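TRNA (guanine(6)-N2)-methyltransferase (PDB 3TMA) methylates the N2 amino group of guanosine at position 6 of tRNA(Phe), using S-adenosyl-L-methionine as the methyl donor. Local coordinates at residues 70-74 against 188-194; 27-33 against 337-341. All blocks are in the same frame, centred on the assembly; numbering follows the deposited sequence. Where two conformers were deposited one is given.

Contact 1 of 2, residues 70-74 against 188-194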
ATOM      1  N   LEU A  70       7.014   8.163   0.366  1.00 32.24           N
ATOM      2  CA  LEU A  70       5.581   7.869   0.601  1.00 30.58           C
ATOM      3  C   LEU A  70       5.433   6.481   1.192  1.00 30.98           C
ATOM      4  O   LEU A  70       6.044   5.533   0.715  1.00 32.08           O
ATOM      5  CB  LEU A  70       4.791   7.955  -0.712  1.00 28.85           C
ATOM      6  CG  LEU A  70       4.632   9.376  -1.234  1.00 30.01           C
ATOM      7  CD1 LEU A  70       4.136   9.397  -2.699  1.00 28.81           C
ATOM      8  CD2 LEU A  70       3.731  10.193  -0.304  1.00 28.62           C
ATOM      9  N   ARG A  71       4.664   6.372   2.263  1.00 30.00           N
ATOM     10  CA  ARG A  71       4.444   5.089   2.903  1.00 31.48           C
ATOM     11  C   ARG A  71       3.134   4.410   2.487  1.00 29.83           C
ATOM     12  O   ARG A  71       2.907   3.252   2.849  1.00 30.31           O
ATOM     13  CB  ARG A  71       4.483   5.259   4.421  1.00 33.11           C
ATOM     14  CG  ARG A  71       5.835   5.791   4.893  1.00 42.62           C
ATOM     15  CD  ARG A  71       6.619   4.630   5.353  1.00 55.09           C
ATOM     16  NE  ARG A  71       7.385   4.998   6.518  1.00 64.40           N
ATOM     17  CZ  ARG A  71       8.058   4.151   7.278  1.00 68.04           C
ATOM     18  NH1 ARG A  71       7.976   2.844   7.071  1.00 63.04           N
ATOM     19  NH2 ARG A  71       8.777   4.630   8.286  1.00 72.30           N
ATOM     20  N   LEU A  72       2.269   5.098   1.750  1.00 26.80           N
ATOM     21  CA  LEU A  72       1.058   4.419   1.292  1.00 27.65           C
ATOM     22  C   LEU A  72       1.095   4.101  -0.206  1.00 28.85           C
ATOM     23  O   LEU A  72       0.082   3.704  -0.763  1.00 27.96           O
ATOM     24  CB  LEU A  72      -0.169   5.268   1.609  1.00 25.71           C
ATOM     25  CG  LEU A  72      -0.424   5.335   3.130  1.00 32.45           C
ATOM     26  CD1 LEU A  72      -1.195   6.601   3.505  1.00 36.16           C
ATOM     27  CD2 LEU A  72      -1.159   4.059   3.566  1.00 30.84           C
ATOM     28  N   ALA A  73       2.243   4.276  -0.856  1.00 25.54           N
ATOM     29  CA  ALA A  73       2.279   4.080  -2.307  1.00 25.55           C
ATOM     30  C   ALA A  73       2.963   2.786  -2.697  1.00 25.70           C
ATOM     31  O   ALA A  73       3.938   2.368  -2.062  1.00 26.96           O
ATOM     32  CB  ALA A  73       2.958   5.274  -3.006  1.00 24.39           C
ATOM     33  N   HIS A  74       2.482   2.176  -3.767  1.00 25.93           N
ATOM     34  CA  HIS A  74       3.190   1.041  -4.362  0.50 28.52           C
ATOM     35  C   HIS A  74       4.123   1.529  -5.468  1.00 29.69           C
ATOM     36  O   HIS A  74       5.356   1.447  -5.311  1.00 31.64           O
ATOM     37  CB  HIS A  74       2.207   0.010  -4.904  0.50 29.68           C
ATOM     38  CG  HIS A  74       1.451  -0.702  -3.839  0.50 31.17           C
ATOM     39  ND1 HIS A  74       2.073  -1.378  -2.808  0.50 31.85           N
ATOM     40  CD2 HIS A  74       0.120  -0.873  -3.657  0.50 35.49           C
ATOM     41  CE1 HIS A  74       1.153  -1.942  -2.045  0.50 33.68           C
ATOM     42  NE2 HIS A  74      -0.039  -1.599  -2.508  0.50 30.62           N
ATOM     43  N   THR A 188       1.113  -6.272   3.038  1.00 47.88           N
ATOM     44  CA  THR A 188       2.204  -5.380   2.632  1.00 44.78           C
ATOM     45  C   THR A 188       2.472  -4.373   3.746  1.00 39.68           C
ATOM     46  O   THR A 188       1.560  -4.062   4.535  1.00 37.44           O
ATOM     47  CB  THR A 188       1.830  -4.620   1.344  1.00 44.26           C
ATOM     48  OG1 THR A 188       0.695  -3.785   1.617  1.00 46.69           O
ATOM     49  CG2 THR A 188       1.402  -5.602   0.271  1.00 46.95           C
ATOM     50  N   PRO A 189       3.661  -3.742   3.723  1.00 37.16           N
ATOM     51  CA  PRO A 189       3.846  -2.584   4.613  1.00 34.26           C
ATOM     52  C   PRO A 189       2.842  -1.438   4.339  1.00 31.63           C
ATOM     53  O   PRO A 189       2.525  -0.672   5.255  1.00 29.19           O
ATOM     54  CB  PRO A 189       5.297  -2.134   4.312  1.00 35.64           C
ATOM     55  CG  PRO A 189       5.982  -3.386   3.905  1.00 36.21           C
ATOM     56  CD  PRO A 189       4.946  -4.215   3.154  1.00 37.55           C
ATOM     57  N   VAL A 190       2.341  -1.319   3.106  1.00 31.20           N
ATOM     58  CA  VAL A 190       1.336  -0.274   2.808  1.00 30.40           C
ATOM     59  C   VAL A 190       0.012  -0.500   3.601  1.00 32.90           C
ATOM     60  O   VAL A 190      -0.550   0.424   4.174  1.00 32.47           O
ATOM     61  CB  VAL A 190       1.065  -0.188   1.299  1.00 33.31           C
ATOM     62  CG1 VAL A 190      -0.172   0.694   1.031  1.00 29.42           C
ATOM     63  CG2 VAL A 190       2.332   0.402   0.573  1.00 29.91           C
ATOM     64  N   LEU A 191      -0.462  -1.735   3.618  1.00 33.59           N
ATOM     65  CA  LEU A 191      -1.616  -2.099   4.415  1.00 36.43           C
ATOM     66  C   LEU A 191      -1.391  -1.932   5.914  1.00 34.62           C
ATOM     67  O   LEU A 191      -2.268  -1.405   6.629  1.00 35.27           O
ATOM     68  CB  LEU A 191      -2.027  -3.535   4.128  1.00 39.20           C
ATOM     69  CG  LEU A 191      -3.331  -3.522   3.340  1.00 49.68           C
ATOM     70  CD1 LEU A 191      -3.670  -4.941   2.891  1.00 57.67           C
ATOM     71  CD2 LEU A 191      -4.409  -2.932   4.263  1.00 48.54           C
ATOM     72  N   ALA A 192      -0.207  -2.297   6.383  1.00 33.05           N
ATOM     73  CA  ALA A 192       0.167  -2.035   7.771  1.00 32.09           C
ATOM     74  C   ALA A 192       0.134  -0.538   8.137  1.00 31.65           C
ATOM     75  O   ALA A 192      -0.374  -0.150   9.205  1.00 33.04           O
ATOM     76  CB  ALA A 192       1.573  -2.628   8.048  1.00 31.36           C
ATOM     77  N   GLN A 193       0.705   0.299   7.281  1.00 30.29           N
ATOM     78  CA  GLN A 193       0.672   1.791   7.477  1.00 29.61           C
ATOM     79  C   GLN A 193      -0.780   2.318   7.499  1.00 30.78           C
ATOM     80  O   GLN A 193      -1.145   3.199   8.309  1.00 29.38           O
ATOM     81  CB  GLN A 193       1.459   2.482   6.335  1.00 31.09           C
ATOM     82  CG  GLN A 193       1.398   4.037   6.338  1.00 27.14           C
ATOM     83  CD  GLN A 193       2.149   4.640   7.517  1.00 35.82           C
ATOM     84  OE1 GLN A 193       1.772   5.696   8.000  1.00 36.99           O
ATOM     85  NE2 GLN A 193       3.189   3.953   8.004  1.00 28.92           N
ATOM     86  N   ALA A 194      -1.631   1.747   6.629  1.00 31.85           N
ATOM     87  CA  ALA A 194      -3.057   2.117   6.631  1.00 32.49           C
ATOM     88  C   ALA A 194      -3.759   1.744   7.947  1.00 33.52           C
ATOM     89  O   ALA A 194      -4.561   2.543   8.471  1.00 33.60           O
ATOM     90  CB  ALA A 194      -3.785   1.445   5.442  1.00 32.79           C
TER
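Val190, on the first turn of helix 189-198, pushes its two methyls against the backbone of the 70-74 loop, and apolar packing dominates. Val190 CG1 stands anti to the backbone N (chi1 169°) and comes 3.5 Å from Leu72 O, while Val190 CG2 lies 3.7 Å from both Arg71 O and Ala73 O. The loop thus bends round the valine, three successive carbonyl oxygens lying near its branches. Leu72 reaches the next turn with CD2, which sits 3.8 Å from Gln193 CG, the two side chains crossing at about a right angle, and also meets Ala194 CB at 4.2 Å. At the other end of the loop the His74 ring, in the conformer given, approaches Val190 obliquely, His74 CE1 lying 3.7 Å from Val190 CG2.

The polar groups find their partners around this packing. Thr188 is the N-cap: its OG1 accepts from Leu191 N at 3.1 Å along a nearly straight bond (169°). Arg71 CB rests 3.8 Å from Gln193 CG, and both side chains end at Glu220, Arg71 NH1 in a salt bridge and Gln193 NE2 in a hydrogen bond; Arg71 NH2 is also hydrogen-bonded to Ser223 OG. One carboxylate of helix 216-225 therefore joins the two segments indirectly.

The contact joins the N-terminal part of the protein to the Rossmann-fold methyltransferase domain: helix 31-41 backs Leu72 and Ala194 through Leu33, helix 216-225 flanks helix 189-198, and the loop runs on into strand 76-84.

Contact 2 of 2, residues 27-33 against 337-341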
ATOM      1  N   HIS A  27      -3.365   0.209  -2.612  1.00 29.22           N
ATOM      2  CA  HIS A  27      -4.512  -0.740  -2.692  1.00 30.19           C
ATOM      3  C   HIS A  27      -5.822   0.011  -2.948  1.00 29.02           C
ATOM      4  O   HIS A  27      -6.117   0.969  -2.269  1.00 28.48           O
ATOM      5  CB  HIS A  27      -4.632  -1.568  -1.403  1.00 33.71           C
ATOM      6  CG  HIS A  27      -3.383  -2.316  -1.059  1.00 38.32           C
ATOM      7  ND1 HIS A  27      -3.178  -3.629  -1.413  1.00 44.34           N
ATOM      8  CD2 HIS A  27      -2.272  -1.934  -0.379  1.00 43.49           C
ATOM      9  CE1 HIS A  27      -1.993  -4.027  -0.975  1.00 47.44           C
ATOM     10  NE2 HIS A  27      -1.429  -3.021  -0.327  1.00 41.27           N
ATOM     11  N   PRO A  28      -6.650  -0.469  -3.889  1.00 29.48           N
ATOM     12  CA  PRO A  28      -8.005   0.101  -3.960  1.00 30.00           C
ATOM     13  C   PRO A  28      -8.665   0.125  -2.589  1.00 31.98           C
ATOM     14  O   PRO A  28      -8.572  -0.869  -1.837  1.00 30.41           O
ATOM     15  CB  PRO A  28      -8.753  -0.882  -4.898  1.00 32.32           C
ATOM     16  CG  PRO A  28      -7.597  -1.291  -5.914  1.00 27.90           C
ATOM     17  CD  PRO A  28      -6.385  -1.459  -4.959  1.00 30.76           C
ATOM     18  N   GLY A  29      -9.300   1.257  -2.263  1.00 31.08           N
ATOM     19  CA  GLY A  29      -9.873   1.454  -0.917  1.00 31.37           C
ATOM     20  C   GLY A  29      -9.040   2.335   0.013  1.00 30.85           C
ATOM     21  O   GLY A  29      -9.508   2.747   1.088  1.00 33.17           O
ATOM     22  N   LEU A  30      -7.787   2.571  -0.350  1.00 27.97           N
ATOM     23  CA  LEU A  30      -6.898   3.408   0.482  1.00 28.97           C
ATOM     24  C   LEU A  30      -6.602   4.779  -0.177  1.00 29.04           C
ATOM     25  O   LEU A  30      -5.698   5.483   0.263  1.00 27.62           O
ATOM     26  CB  LEU A  30      -5.563   2.673   0.718  1.00 27.51           C
ATOM     27  CG  LEU A  30      -5.559   1.294   1.417  1.00 32.95           C
ATOM     28  CD1 LEU A  30      -4.088   0.793   1.628  1.00 32.07           C
ATOM     29  CD2 LEU A  30      -6.285   1.353   2.775  1.00 27.28           C
ATOM     30  N   GLU A  31      -7.336   5.159  -1.230  1.00 27.56           N
ATOM     31  CA  GLU A  31      -7.051   6.441  -1.952  1.00 26.72           C
ATOM     32  C   GLU A  31      -7.096   7.657  -1.046  1.00 27.55           C
ATOM     33  O   GLU A  31      -6.253   8.552  -1.179  1.00 26.68           O
ATOM     34  CB  GLU A  31      -8.060   6.670  -3.089  1.00 28.56           C
ATOM     35  CG  GLU A  31      -8.089   5.554  -4.111  1.00 32.49           C
ATOM     36  CD  GLU A  31      -9.009   4.373  -3.673  1.00 34.58           C
ATOM     37  OE1 GLU A  31      -9.675   4.456  -2.611  1.00 34.95           O
ATOM     38  OE2 GLU A  31      -9.044   3.366  -4.395  1.00 34.37           O
ATOM     39  N   ASP A  32      -8.120   7.731  -0.179  1.00 27.98           N
ATOM     40  CA  ASP A  32      -8.265   8.873   0.704  1.00 29.57           C
ATOM     41  C   ASP A  32      -7.062   9.064   1.628  1.00 30.67           C
ATOM     42  O   ASP A  32      -6.620  10.192   1.837  1.00 31.97           O
ATOM     43  CB  ASP A  32      -9.567   8.852   1.505  1.00 34.07           C
ATOM     44  CG  ASP A  32      -9.772   7.560   2.298  1.00 40.43           C
ATOM     45  OD1 ASP A  32      -8.947   6.591   2.211  1.00 42.76           O
ATOM     46  OD2 ASP A  32     -10.804   7.508   2.998  1.00 46.13           O
ATOM     47  N   LEU A  33      -6.471   8.020   2.130  1.00 28.94           N
ATOM     48  CA  LEU A  33      -5.258   8.072   2.965  1.00 28.86           C
ATOM     49  C   LEU A  33      -4.012   8.452   2.127  1.00 27.58           C
ATOM     50  O   LEU A  33      -3.156   9.188   2.584  1.00 26.95           O
ATOM     51  CB  LEU A  33      -5.019   6.720   3.657  1.00 27.77           C
ATOM     52  CG  LEU A  33      -6.033   6.218   4.695  1.00 33.70           C
ATOM     53  CD1 LEU A  33      -7.456   6.207   4.092  1.00 34.13           C
ATOM     54  CD2 LEU A  33      -5.652   4.808   5.116  1.00 38.06           C
ATOM     55  N   ARG A 337     -14.358  -0.192   6.186  1.00 27.60           N
ATOM     56  CA  ARG A 337     -14.197   0.044   4.761  1.00 29.60           C
ATOM     57  C   ARG A 337     -13.719  -1.223   4.080  1.00 28.49           C
ATOM     58  O   ARG A 337     -13.171  -2.138   4.726  1.00 28.71           O
ATOM     59  CB  ARG A 337     -13.170   1.164   4.537  1.00 29.81           C
ATOM     60  CG  ARG A 337     -11.752   0.789   4.973  1.00 31.92           C
ATOM     61  CD  ARG A 337     -10.714   1.864   4.500  1.00 36.83           C
ATOM     62  NE  ARG A 337     -11.014   3.184   5.063  1.00 31.70           N
ATOM     63  CZ  ARG A 337     -10.673   4.346   4.479  1.00 41.76           C
ATOM     64  NH1 ARG A 337     -11.020   5.513   5.025  1.00 34.27           N
ATOM     65  NH2 ARG A 337      -9.988   4.343   3.342  1.00 36.65           N
ATOM     66  N   VAL A 338     -13.855  -1.249   2.763  1.00 27.64           N
ATOM     67  CA  VAL A 338     -13.420  -2.378   1.984  1.00 29.21           C
ATOM     68  C   VAL A 338     -12.043  -2.032   1.374  1.00 31.16           C
ATOM     69  O   VAL A 338     -11.835  -0.903   0.895  1.00 30.90           O
ATOM     70  CB  VAL A 338     -14.423  -2.677   0.871  1.00 31.52           C
ATOM     71  CG1 VAL A 338     -13.901  -3.817   0.024  1.00 31.48           C
ATOM     72  CG2 VAL A 338     -15.783  -3.050   1.527  1.00 33.69           C
ATOM     73  N   VAL A 339     -11.108  -2.979   1.369  1.00 29.96           N
ATOM     74  CA  VAL A 339      -9.761  -2.685   0.772  1.00 33.06           C
ATOM     75  C   VAL A 339      -9.352  -3.898  -0.062  1.00 36.23           C
ATOM     76  O   VAL A 339      -9.684  -5.041   0.319  1.00 35.70           O
ATOM     77  CB  VAL A 339      -8.706  -2.432   1.875  1.00 32.31           C
ATOM     78  CG1 VAL A 339      -7.267  -2.265   1.258  1.00 39.58           C
ATOM     79  CG2 VAL A 339      -9.057  -1.139   2.648  1.00 30.80           C
ATOM     80  N   GLU A 340      -8.684  -3.677  -1.195  1.00 38.45           N
ATOM     81  CA  GLU A 340      -8.254  -4.805  -2.016  1.00 42.24           C
ATOM     82  C   GLU A 340      -6.884  -5.252  -1.582  1.00 46.39           C
ATOM     83  O   GLU A 340      -5.954  -4.437  -1.568  1.00 50.42           O
ATOM     84  CB  GLU A 340      -8.225  -4.488  -3.525  1.00 44.23           C
ATOM     85  CG  GLU A 340      -7.634  -5.689  -4.388  1.00 50.50           C
ATOM     86  CD  GLU A 340      -6.059  -5.708  -4.497  1.00 66.83           C
ATOM     87  OE1 GLU A 340      -5.376  -4.793  -3.964  1.00 74.61           O
ATOM     88  OE2 GLU A 340      -5.487  -6.632  -5.126  1.00 68.36           O
ATOM     89  N   GLN A 341      -6.737  -6.546  -1.315  1.00 45.40           N
ATOM     90  CA  GLN A 341      -5.451  -7.127  -0.930  1.00 48.96           C
ATOM     91  C   GLN A 341      -5.254  -8.511  -1.573  1.00 49.54           C
ATOM     92  O   GLN A 341      -6.067  -9.430  -1.375  1.00 49.39           O
ATOM     93  CB  GLN A 341      -5.356  -7.256   0.595  1.00 47.33           C
ATOM     94  CG  GLN A 341      -4.175  -8.132   1.057  1.00 55.27           C
ATOM     95  CD  GLN A 341      -4.215  -8.493   2.539  1.00 61.64           C
ATOM     96  OE1 GLN A 341      -5.282  -8.617   3.166  1.00 64.97           O
ATOM     97  NE2 GLN A 341      -3.045  -8.668   3.108  1.00 67.96           N
TER
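Pro28 O takes a hydrogen bond from Glu340 N at 2.9 Å (164°), joining a type II beta turn, His27 to Leu30, to the chain that leaves edge strand 331-338 of the Rossmann-fold sheet. Gly29, third in the turn, has a positive phi (102°) that favours glycine, and Val338 O lies on the side where a CB would point, in a CA-H...O contact with Gly29 CA. Gly29 N is held by Glu31 OE2, which also bonds Gly54 N.

Beside this backbone pairing, Pro28 and Glu340 lie side by side, CB to CB 3.9 Å, while Glu340 OE2 turns to Gly343 N. The His27 ring offers its edge to Glu340 O in a weak, bent bond from ND1 (2.9 Å); its NE2 is satisfied by Thr188. Leu30 CD2 meets Val339 CG2 at 3.7 Å, the two side chains crossing at about a right angle.

Arg337 closes the other end. Bent at chi3, it reaches back to the start of helix 31-41 and grips Asp32 end-on in a salt bridge, its guanidinium tilted 33° from the carboxylate. Arg337 NH1 goes to Asp32 OD2 at 2.9 Å. Arg337 NH2 serves two acceptors: Asp32 OD1 at 2.7 Å, through the syn lone pair, and Gly29 O at 2.8 Å, nearly in line with the carbonyl bond.

How the contacts relate
Both contacts lie at the junction of the N-terminal, THUMP-containing half with the catalytic domain, and contact 1 is nested within the chain loop closed by contact 2. Their centres lie 11 Å apart. Contact 1 sets a loop against a helix, is buried near the middle of the molecule and relies on methyl and methylene packing, its polar ends satisfied mostly by residues outside both segments. Contact 2 sets a turn and helix start against the end of an edge strand, is only partly buried and adds direct backbone and charged bonds. Where they meet, His27 NE2 lies 3.0 Å from Thr188 OG1, a probable hydrogen bond. Leu72 CD1 rests 3.4 Å from Leu33 O, and Leu191 packs on Gln341.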